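Local coordinates for TetR family transcriptional regulator (Clostridium perfringens, PDB 6AZH), which probably acts as a TetR-family transcriptional regulator, pairing an N-terminal helix-turn-helix DNA-binding region with a helical C-terminal domain, and putatively controls fatty acid metabolism, at residues A[17-22]-A[52-57]; A[63-68]-A[99-104]; A[120-125]-A[153-158]. One frame throughout, in Å; residues are numbered along the deposited sequence.

Interaction 1: A[17-22]-A[52-57]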
loop_
_atom_site.group_PDB
_atom_site.type_symbol
_atom_site.label_atom_id
_atom_site.label_comp_id
_atom_site.label_asym_id
_atom_site.label_seq_id
_atom_site.Cartn_x
_atom_site.Cartn_y
_atom_site.Cartn_z
ATOM N N ASN A 17 0.490 18.468 1.931
ATOM C CA ASN A 17 -0.937 18.472 1.620
ATOM C C ASN A 17 -1.191 18.530 0.117
ATOM O O ASN A 17 -2.084 17.842 -0.390
ATOM C CB ASN A 17 -1.629 19.625 2.336
ATOM C CG ASN A 17 -1.782 19.371 3.803
ATOM O OD1 ASN A 17 -1.958 18.226 4.229
ATOM N ND2 ASN A 17 -1.701 20.430 4.597
ATOM N N VAL A 18 -0.412 19.326 -0.620
ATOM C CA VAL A 18 -0.587 19.387 -2.071
ATOM C C VAL A 18 -0.298 18.028 -2.697
ATOM O O VAL A 18 -1.114 17.485 -3.455
ATOM C CB VAL A 18 0.304 20.484 -2.680
ATOM C CG1 VAL A 18 0.212 20.440 -4.188
ATOM C CG2 VAL A 18 -0.129 21.870 -2.168
ATOM N N PHE A 19 0.871 17.458 -2.388
ATOM C CA PHE A 19 1.219 16.137 -2.908
ATOM C C PHE A 19 0.185 15.083 -2.495
ATOM O O PHE A 19 -0.170 14.214 -3.295
ATOM C CB PHE A 19 2.615 15.730 -2.426
ATOM C CG PHE A 19 3.746 16.435 -3.126
ATOM C CD1 PHE A 19 3.811 16.469 -4.514
ATOM C CD2 PHE A 19 4.768 17.034 -2.390
ATOM C CE1 PHE A 19 4.868 17.102 -5.159
ATOM C CE2 PHE A 19 5.832 17.669 -3.021
ATOM C CZ PHE A 19 5.882 17.707 -4.416
ATOM N N ALA A 20 -0.302 15.133 -1.252
ATOM C CA ALA A 20 -1.268 14.121 -0.820
ATOM C C ALA A 20 -2.614 14.290 -1.514
ATOM O O ALA A 20 -3.307 13.301 -1.767
ATOM C CB ALA A 20 -1.462 14.164 0.696
ATOM N N THR A 21 -2.989 15.523 -1.836
ATOM C CA THR A 21 -4.279 15.782 -2.461
ATOM C C THR A 21 -4.250 15.463 -3.953
ATOM O O THR A 21 -5.135 14.773 -4.471
ATOM C CB THR A 21 -4.659 17.249 -2.226
ATOM O OG1 THR A 21 -4.918 17.445 -0.831
ATOM C CG2 THR A 21 -5.894 17.631 -3.045
ATOM N N SER A 22 -3.232 15.957 -4.656
ATOM C CA SER A 22 -3.204 15.955 -6.109
ATOM C C SER A 22 -2.256 14.933 -6.705
ATOM O O SER A 22 -2.280 14.742 -7.924
ATOM C CB SER A 22 -2.807 17.348 -6.626
ATOM O OG SER A 22 -3.634 18.334 -6.049
ATOM N N GLU A 52 12.788 18.757 -6.323
ATOM C CA GLU A 52 13.612 19.073 -5.161
ATOM C C GLU A 52 12.754 19.222 -3.915
ATOM O O GLU A 52 13.143 18.764 -2.831
ATOM C CB GLU A 52 14.440 20.340 -5.422
ATOM C CG GLU A 52 15.644 20.100 -6.321
ATOM C CD GLU A 52 16.712 21.198 -6.240
ATOM O OE1 GLU A 52 16.562 22.147 -5.442
ATOM O OE2 GLU A 52 17.706 21.107 -6.992
ATOM N N ILE A 53 11.569 19.830 -4.043
ATOM C CA ILE A 53 10.692 19.967 -2.883
ATOM C C ILE A 53 10.269 18.590 -2.394
ATOM O O ILE A 53 10.341 18.284 -1.197
ATOM C CB ILE A 53 9.465 20.833 -3.199
ATOM C CG1 ILE A 53 9.879 22.279 -3.540
ATOM C CG2 ILE A 53 8.519 20.835 -1.989
ATOM C CD1 ILE A 53 8.741 23.112 -4.116
ATOM N N PHE A 54 9.831 17.740 -3.327
ATOM C CA PHE A 54 9.409 16.385 -2.975
ATOM C C PHE A 54 10.483 15.640 -2.192
ATOM O O PHE A 54 10.199 15.052 -1.142
ATOM C CB PHE A 54 9.055 15.612 -4.246
ATOM C CG PHE A 54 8.545 14.224 -3.972
ATOM C CD1 PHE A 54 9.417 13.145 -3.912
ATOM C CD2 PHE A 54 7.192 14.009 -3.750
ATOM C CE1 PHE A 54 8.940 11.877 -3.641
ATOM C CE2 PHE A 54 6.715 12.727 -3.474
ATOM C CZ PHE A 54 7.592 11.673 -3.426
ATOM N N ASN A 55 11.724 15.627 -2.703
ATOM C CA ASN A 55 12.776 14.835 -2.069
ATOM C C ASN A 55 13.115 15.371 -0.685
ATOM O O ASN A 55 13.353 14.594 0.253
ATOM C CB ASN A 55 14.015 14.814 -2.963
ATOM C CG ASN A 55 13.821 13.965 -4.197
ATOM O OD1 ASN A 55 12.941 13.098 -4.240
ATOM N ND2 ASN A 55 14.644 14.205 -5.214
ATOM N N PHE A 56 13.148 16.698 -0.548
ATOM C CA PHE A 56 13.352 17.325 0.754
ATOM C C PHE A 56 12.267 16.903 1.742
ATOM O O PHE A 56 12.566 16.521 2.885
ATOM C CB PHE A 56 13.382 18.848 0.560
ATOM C CG PHE A 56 13.093 19.625 1.799
ATOM C CD1 PHE A 56 14.100 19.907 2.701
ATOM C CD2 PHE A 56 11.818 20.107 2.043
ATOM C CE1 PHE A 56 13.834 20.625 3.848
ATOM C CE2 PHE A 56 11.551 20.829 3.187
ATOM C CZ PHE A 56 12.558 21.083 4.082
ATOM N N VAL A 57 10.999 16.919 1.303
ATOM C CA VAL A 57 9.892 16.522 2.175
ATOM C C VAL A 57 10.041 15.056 2.596
ATOM O O VAL A 57 9.889 14.713 3.778
ATOM C CB VAL A 57 8.532 16.771 1.489
ATOM C CG1 VAL A 57 7.396 16.208 2.335
ATOM C CG2 VAL A 57 8.301 18.285 1.218
#

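Interaction 2: A[63-68]-A[99-104]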
loop_
_atom_site.group_PDB
_atom_site.type_symbol
_atom_site.label_atom_id
_atom_site.label_comp_id
_atom_site.label_asym_id
_atom_site.label_seq_id
_atom_site.Cartn_x
_atom_site.Cartn_y
_atom_site.Cartn_z
ATOM N N GLU A 63 12.658 11.334 8.933
ATOM C CA GLU A 63 13.589 11.432 10.059
ATOM C C GLU A 63 12.976 10.886 11.342
ATOM O O GLU A 63 13.622 10.126 12.075
ATOM C CB GLU A 63 14.029 12.887 10.257
ATOM C CG GLU A 63 14.926 13.380 9.142
ATOM C CD GLU A 63 15.328 14.842 9.295
ATOM O OE1 GLU A 63 14.890 15.481 10.273
ATOM O OE2 GLU A 63 16.077 15.350 8.425
ATOM N N ILE A 64 11.735 11.279 11.646
ATOM C CA ILE A 64 11.111 10.830 12.885
ATOM C C ILE A 64 10.861 9.324 12.841
ATOM O O ILE A 64 10.892 8.661 13.879
ATOM C CB ILE A 64 9.820 11.636 13.168
ATOM C CG1 ILE A 64 9.240 11.328 14.559
ATOM C CG2 ILE A 64 8.767 11.392 12.101
ATOM C CD1 ILE A 64 10.097 11.784 15.715
ATOM N N TRP A 65 10.637 8.755 11.652
ATOM C CA TRP A 65 10.455 7.305 11.551
ATOM C C TRP A 65 11.737 6.570 11.932
ATOM O O TRP A 65 11.718 5.649 12.761
ATOM C CB TRP A 65 9.999 6.930 10.137
ATOM C CG TRP A 65 8.602 7.422 9.826
ATOM C CD1 TRP A 65 8.240 8.687 9.460
ATOM C CD2 TRP A 65 7.385 6.663 9.899
ATOM N NE1 TRP A 65 6.881 8.764 9.287
ATOM C CE2 TRP A 65 6.330 7.533 9.558
ATOM C CE3 TRP A 65 7.088 5.330 10.233
ATOM C CZ2 TRP A 65 4.996 7.113 9.516
ATOM C CZ3 TRP A 65 5.763 4.914 10.193
ATOM C CH2 TRP A 65 4.736 5.802 9.843
ATOM N N HIS A 66 12.869 6.982 11.353
ATOM C CA HIS A 66 14.159 6.398 11.719
ATOM C C HIS A 66 14.476 6.630 13.189
ATOM O O HIS A 66 14.980 5.732 13.872
ATOM C CB HIS A 66 15.279 6.993 10.865
ATOM C CG HIS A 66 15.275 6.527 9.451
ATOM N ND1 HIS A 66 15.475 5.211 9.107
ATOM C CD2 HIS A 66 15.108 7.204 8.291
ATOM C CE1 HIS A 66 15.417 5.092 7.793
ATOM N NE2 HIS A 66 15.205 6.289 7.274
ATOM N N GLU A 67 14.192 7.832 13.690
ATOM C CA GLU A 67 14.503 8.151 15.080
ATOM C C GLU A 67 13.743 7.241 16.036
ATOM O O GLU A 67 14.327 6.656 16.959
ATOM C CB GLU A 67 14.172 9.614 15.361
ATOM C CG GLU A 67 14.335 10.030 16.821
ATOM C CD GLU A 67 13.887 11.457 17.065
ATOM O OE1 GLU A 67 13.423 11.748 18.190
ATOM O OE2 GLU A 67 13.982 12.281 16.120
ATOM N N LYS A 68 12.430 7.117 15.831
ATOM C CA LYS A 68 11.612 6.313 16.733
ATOM C C LYS A 68 11.910 4.828 16.602
ATOM O O LYS A 68 11.869 4.107 17.608
ATOM C CB LYS A 68 10.131 6.587 16.487
ATOM C CG LYS A 68 9.704 7.974 16.919
ATOM C CD LYS A 68 8.250 8.002 17.349
ATOM C CE LYS A 68 7.795 9.418 17.695
ATOM N NZ LYS A 68 8.224 9.827 19.059
ATOM N N ALA A 99 -1.452 12.524 5.916
ATOM C CA ALA A 99 -1.192 13.136 4.615
ATOM C C ALA A 99 0.187 12.743 4.095
ATOM O O ALA A 99 0.338 12.347 2.928
ATOM C CB ALA A 99 -1.331 14.659 4.709
ATOM N N PHE A 100 1.206 12.844 4.954
ATOM C CA PHE A 100 2.561 12.465 4.566
ATOM C C PHE A 100 2.615 11.026 4.072
ATOM O O PHE A 100 3.248 10.732 3.047
ATOM C CB PHE A 100 3.525 12.669 5.746
ATOM C CG PHE A 100 4.916 12.166 5.482
ATOM C CD1 PHE A 100 5.828 12.931 4.794
ATOM C CD2 PHE A 100 5.321 10.929 5.940
ATOM C CE1 PHE A 100 7.132 12.453 4.525
ATOM C CE2 PHE A 100 6.598 10.463 5.696
ATOM C CZ PHE A 100 7.506 11.217 4.987
ATOM N N PHE A 101 1.964 10.107 4.787
ATOM C CA PHE A 101 2.053 8.702 4.411
ATOM C C PHE A 101 1.357 8.428 3.082
ATOM O O PHE A 101 1.848 7.624 2.286
ATOM C CB PHE A 101 1.478 7.821 5.517
ATOM C CG PHE A 101 2.018 6.434 5.495
ATOM C CD1 PHE A 101 3.255 6.160 6.054
ATOM C CD2 PHE A 101 1.308 5.412 4.892
ATOM C CE1 PHE A 101 3.765 4.884 6.035
ATOM C CE2 PHE A 101 1.815 4.127 4.868
ATOM C CZ PHE A 101 3.048 3.868 5.430
ATOM N N LYS A 102 0.236 9.108 2.813
ATOM C CA LYS A 102 -0.424 8.997 1.510
ATOM C C LYS A 102 0.471 9.505 0.386
ATOM O O LYS A 102 0.518 8.912 -0.704
ATOM C CB LYS A 102 -1.728 9.790 1.512
ATOM C CG LYS A 102 -2.824 9.187 2.360
ATOM C CD LYS A 102 -4.000 10.142 2.420
ATOM C CE LYS A 102 -4.981 9.717 3.476
ATOM N NZ LYS A 102 -5.865 10.861 3.808
HETATM N N MSE A 103 1.136 10.636 0.613
HETATM C CA MSE A 103 2.094 11.172 -0.330
HETATM C C MSE A 103 3.145 10.117 -0.677
HETATM O O MSE A 103 3.439 9.892 -1.855
HETATM C CB MSE A 103 2.757 12.407 0.259
HETATM C CG MSE A 103 4.161 12.632 -0.248
HETATM SE SE MSE A 103 4.875 14.242 0.439
HETATM C CE MSE A 103 5.297 13.535 2.026
ATOM N N VAL A 104 3.702 9.471 0.360
ATOM C CA VAL A 104 4.680 8.396 0.161
ATOM C C VAL A 104 4.058 7.262 -0.643
ATOM O O VAL A 104 4.607 6.820 -1.658
ATOM C CB VAL A 104 5.201 7.879 1.520
ATOM C CG1 VAL A 104 6.012 6.600 1.343
ATOM C CG2 VAL A 104 6.061 8.919 2.212
#

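Interaction 3: A[120-125]-A[153-158]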
loop_
_atom_site.group_PDB
_atom_site.type_symbol
_atom_site.label_atom_id
_atom_site.label_comp_id
_atom_site.label_asym_id
_atom_site.label_seq_id
_atom_site.Cartn_x
_atom_site.Cartn_y
_atom_site.Cartn_z
ATOM N N ASN A 120 14.358 3.269 -1.839
ATOM C CA ASN A 120 15.588 3.033 -1.086
ATOM C C ASN A 120 15.498 3.614 0.315
ATOM O O ASN A 120 16.043 3.037 1.259
ATOM C CB ASN A 120 16.801 3.616 -1.812
ATOM C CG ASN A 120 17.118 2.883 -3.117
ATOM O OD1 ASN A 120 16.441 1.916 -3.499
ATOM N ND2 ASN A 120 18.141 3.362 -3.820
ATOM N N LYS A 121 14.811 4.746 0.477
ATOM C CA LYS A 121 14.646 5.322 1.809
ATOM C C LYS A 121 13.733 4.465 2.677
ATOM O O LYS A 121 13.993 4.284 3.869
ATOM C CB LYS A 121 14.086 6.738 1.704
ATOM C CG LYS A 121 15.098 7.840 1.944
ATOM C CD LYS A 121 16.157 7.871 0.880
ATOM C CE LYS A 121 16.635 9.305 0.617
ATOM N NZ LYS A 121 17.402 9.865 1.776
ATOM N N ILE A 122 12.649 3.948 2.097
ATOM C CA ILE A 122 11.760 3.055 2.837
ATOM C C ILE A 122 12.486 1.767 3.198
ATOM O O ILE A 122 12.312 1.223 4.299
ATOM C CB ILE A 122 10.487 2.793 2.006
ATOM C CG1 ILE A 122 9.707 4.109 1.808
ATOM C CG2 ILE A 122 9.631 1.705 2.623
ATOM C CD1 ILE A 122 9.258 4.776 3.093
ATOM N N THR A 123 13.314 1.264 2.281
ATOM C CA THR A 123 14.080 0.044 2.542
ATOM C C THR A 123 15.004 0.222 3.734
ATOM O O THR A 123 15.106 -0.674 4.584
ATOM C CB THR A 123 14.868 -0.354 1.288
ATOM O OG1 THR A 123 13.949 -0.771 0.275
ATOM C CG2 THR A 123 15.834 -1.515 1.575
ATOM N N GLU A 124 15.680 1.376 3.819
ATOM C CA GLU A 124 16.467 1.698 5.007
ATOM C C GLU A 124 15.643 1.568 6.283
ATOM O O GLU A 124 16.112 1.009 7.284
ATOM C CB GLU A 124 17.036 3.113 4.896
ATOM C CG GLU A 124 18.186 3.243 3.910
ATOM C CD GLU A 124 18.583 4.696 3.659
ATOM O OE1 GLU A 124 18.144 5.582 4.423
ATOM O OE2 GLU A 124 19.334 4.950 2.693
ATOM N N TYR A 125 14.415 2.086 6.276
ATOM C CA TYR A 125 13.551 1.925 7.440
ATOM C C TYR A 125 13.229 0.454 7.686
ATOM O O TYR A 125 13.305 -0.026 8.824
ATOM C CB TYR A 125 12.265 2.739 7.267
ATOM C CG TYR A 125 11.283 2.554 8.403
ATOM C CD1 TYR A 125 11.400 3.296 9.573
ATOM C CD2 TYR A 125 10.247 1.633 8.317
ATOM C CE1 TYR A 125 10.522 3.132 10.604
ATOM C CE2 TYR A 125 9.362 1.462 9.356
ATOM C CZ TYR A 125 9.506 2.217 10.500
ATOM O OH TYR A 125 8.626 2.053 11.548
ATOM N N SER A 153 6.016 -7.334 5.216
ATOM C CA SER A 153 4.639 -7.524 5.650
ATOM C C SER A 153 4.316 -6.654 6.853
ATOM O O SER A 153 3.193 -6.153 6.975
ATOM C CB SER A 153 4.382 -9.001 5.987
ATOM O OG SER A 153 4.282 -9.755 4.795
ATOM N N LEU A 154 5.276 -6.489 7.769
ATOM C CA LEU A 154 5.031 -5.656 8.943
ATOM C C LEU A 154 4.932 -4.191 8.561
ATOM O O LEU A 154 4.074 -3.467 9.080
ATOM C CB LEU A 154 6.129 -5.850 9.988
ATOM C CG LEU A 154 6.314 -7.267 10.514
ATOM C CD1 LEU A 154 7.199 -7.213 11.743
ATOM C CD2 LEU A 154 4.962 -7.878 10.811
ATOM N N PHE A 155 5.788 -3.733 7.640
ATOM C CA PHE A 155 5.619 -2.389 7.108
ATOM C C PHE A 155 4.309 -2.275 6.332
ATOM O O PHE A 155 3.584 -1.280 6.460
ATOM C CB PHE A 155 6.796 -2.010 6.211
ATOM C CG PHE A 155 6.684 -0.622 5.654
ATOM C CD1 PHE A 155 7.002 0.474 6.442
ATOM C CD2 PHE A 155 6.222 -0.415 4.364
ATOM C CE1 PHE A 155 6.874 1.763 5.943
ATOM C CE2 PHE A 155 6.089 0.863 3.860
ATOM C CZ PHE A 155 6.423 1.949 4.648
ATOM N N GLY A 156 3.981 -3.299 5.540
ATOM C CA GLY A 156 2.777 -3.300 4.731
ATOM C C GLY A 156 1.485 -3.227 5.519
ATOM O O GLY A 156 0.472 -2.780 4.971
ATOM N N SER A 157 1.495 -3.631 6.793
ATOM C CA SER A 157 0.330 -3.391 7.646
ATOM C C SER A 157 -0.034 -1.906 7.703
ATOM O O SER A 157 -1.213 -1.566 7.859
ATOM C CB SER A 157 0.559 -3.937 9.057
ATOM O OG SER A 157 1.437 -3.121 9.824
ATOM N N LEU A 158 0.951 -1.012 7.573
ATOM C CA LEU A 158 0.640 0.414 7.516
ATOM C C LEU A 158 -0.146 0.756 6.266
ATOM O O LEU A 158 -1.010 1.641 6.287
ATOM C CB LEU A 158 1.918 1.238 7.540
ATOM C CG LEU A 158 2.718 1.087 8.827
ATOM C CD1 LEU A 158 4.006 1.868 8.712
ATOM C CD2 LEU A 158 1.873 1.557 10.009
#

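Interaction 1: A[17-22]-A[52-57]
F19 meets I53 and F54 where helix 6-26, the first helix of the TetR-type DNA-binding region, packs on the start of helix 50-74, the long helix that follows the helix-turn-helix and runs on into the C-terminal domain. Along 17-22, N17 gives its carbonyl O to two donors of T21, the backbone N and OG1, which arrive from opposite faces of the carbonyl plane. V18 turns to helix 29-36, where it touches I32 and K35. F19 carries the contact itself. Its CG lies beside the backbone N (chi1 -75°), and the ring extends across to the second helix. There F54 presents its edge to the F19 face in a T-shaped stack, centroids 5.2 Å apart and planes at 86°. I53 comes to the rim instead, its CG2 4.3 Å from F19 CE2. A20 packs on A99 of helix 98-106. At T21, backbone hydrogen bonds reach the second subunit. All three touching residues are buried, and no hydrogen bond joins the two segments. The F54 backbone takes part as well, its CA 3.8 Å from F19 CE2, while F54 CD2 stands over the centre of the F19 ring.

Interaction 2: A[63-68]-A[99-104]
W65 bridges an unusually wide gap between its own helix and F100 and F101: even the nearest pair of alpha carbons, W65 CA and F101 CA, stand 11.1 Å apart. The indole fills that distance alone from its side, and its two rings are shared between two consecutive phenylalanines of helix 98-106. Its CG sits beside the backbone N (chi1 -68°), which lays the bicycle out toward the other segment with the pyrrole part nearer F100 and the benzene part nearer F101. W65 NE1 lies 4.0 Å from F100 CE2. Here the planes are nearly parallel, at 27°, but are displaced so far that little of one ring lies over the other, with centroids 6.0 Å apart. On the six-membered side, W65 CZ2 is 4.0 Å from F101 CD1, and W65 CH2 reaches F101 CE1 at the same distance. The two planes are inclined at 33°, an oblique meeting. Both phenylalanines have CG anti to the backbone N, and the end of the F101 ring comes closer to W65 than the direction of its first bond would suggest. One face of the F100 ring is covered by V104 CG2, one turn further along the same helix. The result is a buried aromatic cluster held by van der Waals contact, without a hydrogen bond between the segments. Around it, helix 79-96 adds L93 against W65 and L94 against F101, L62 of helix 50-74 touches F100, and helix 147-165 closes the cluster through L158, which meets both W65 and F101.

Interaction 3: A[120-125]-A[153-158]
L154 O takes the S157 hydroxyl, with OG at 2.8 Å from L154 O, and the S157 backbone N adds only a weak bond, since that N bonds chiefly to S153 O. The hydroxyl approaches 23° out of the carbonyl plane. Beside this turn, F155 projects from the helix toward I122 and Y125 and supplies the whole second-segment side of the closest packing. Its CG is anti to the backbone N (chi1 -179°), and the ring receives its two partners in different ways. I122 lies over one face: its CG2 is 3.8 Å from F155 CZ and equally near F155 CE2, a CH-pi contact offset toward the rim, with the methyl 26° off the ring normal. Y125 comes instead to the edge of F155, where its CE2 is 3.9 Å from F155 CD1, while Y125 CD2 approaches that same F155 CD1 and its neighbour CE1. Seen from the tyrosine, the approach is oblique. I122 and Y125 are three positions apart and therefore point from nearly the same side of their helix, flanking the phenylalanine by face and by rim. The contact is apolar throughout, and all three residues are buried. The polar end of Y125 leaves it, for Y125 OH is hydrogen-bonded to Q90 OE1 of helix 79-96. Within the C-terminal helical domain, the contact joins helix 113-138 to helix 147-165. F155 also touches L163 of the second subunit, which brings the packing up to the dimer interface. Helix 98-106 lies against the same group, with V104 on I122 and both F101 and M105 on F155, and helix 50-74 borders Y125 through H66 and L69.

Overall arrangement
All three contacts are buried and apolar, and no hydrogen bond crosses any of them, yet their aromatic chemistry differs. Interaction 1 rests on a true T-shaped pair in the DNA-binding region, interaction 2 on an indole shared between one near-parallel, displaced ring and one oblique ring near the centre of the chain, and interaction 3 on a methyl-to-face contact in the C-terminal domain. Helix 50-74 serves interactions 1 and 2, which touch where the V57 backbone O packs against F100. Interaction 2 in turn meets interaction 3 where H66 and the W65 backbone lie beside Y125. Interactions 1 and 3 do not touch, their centres about 19 Å apart, but residues of both reach the second subunit.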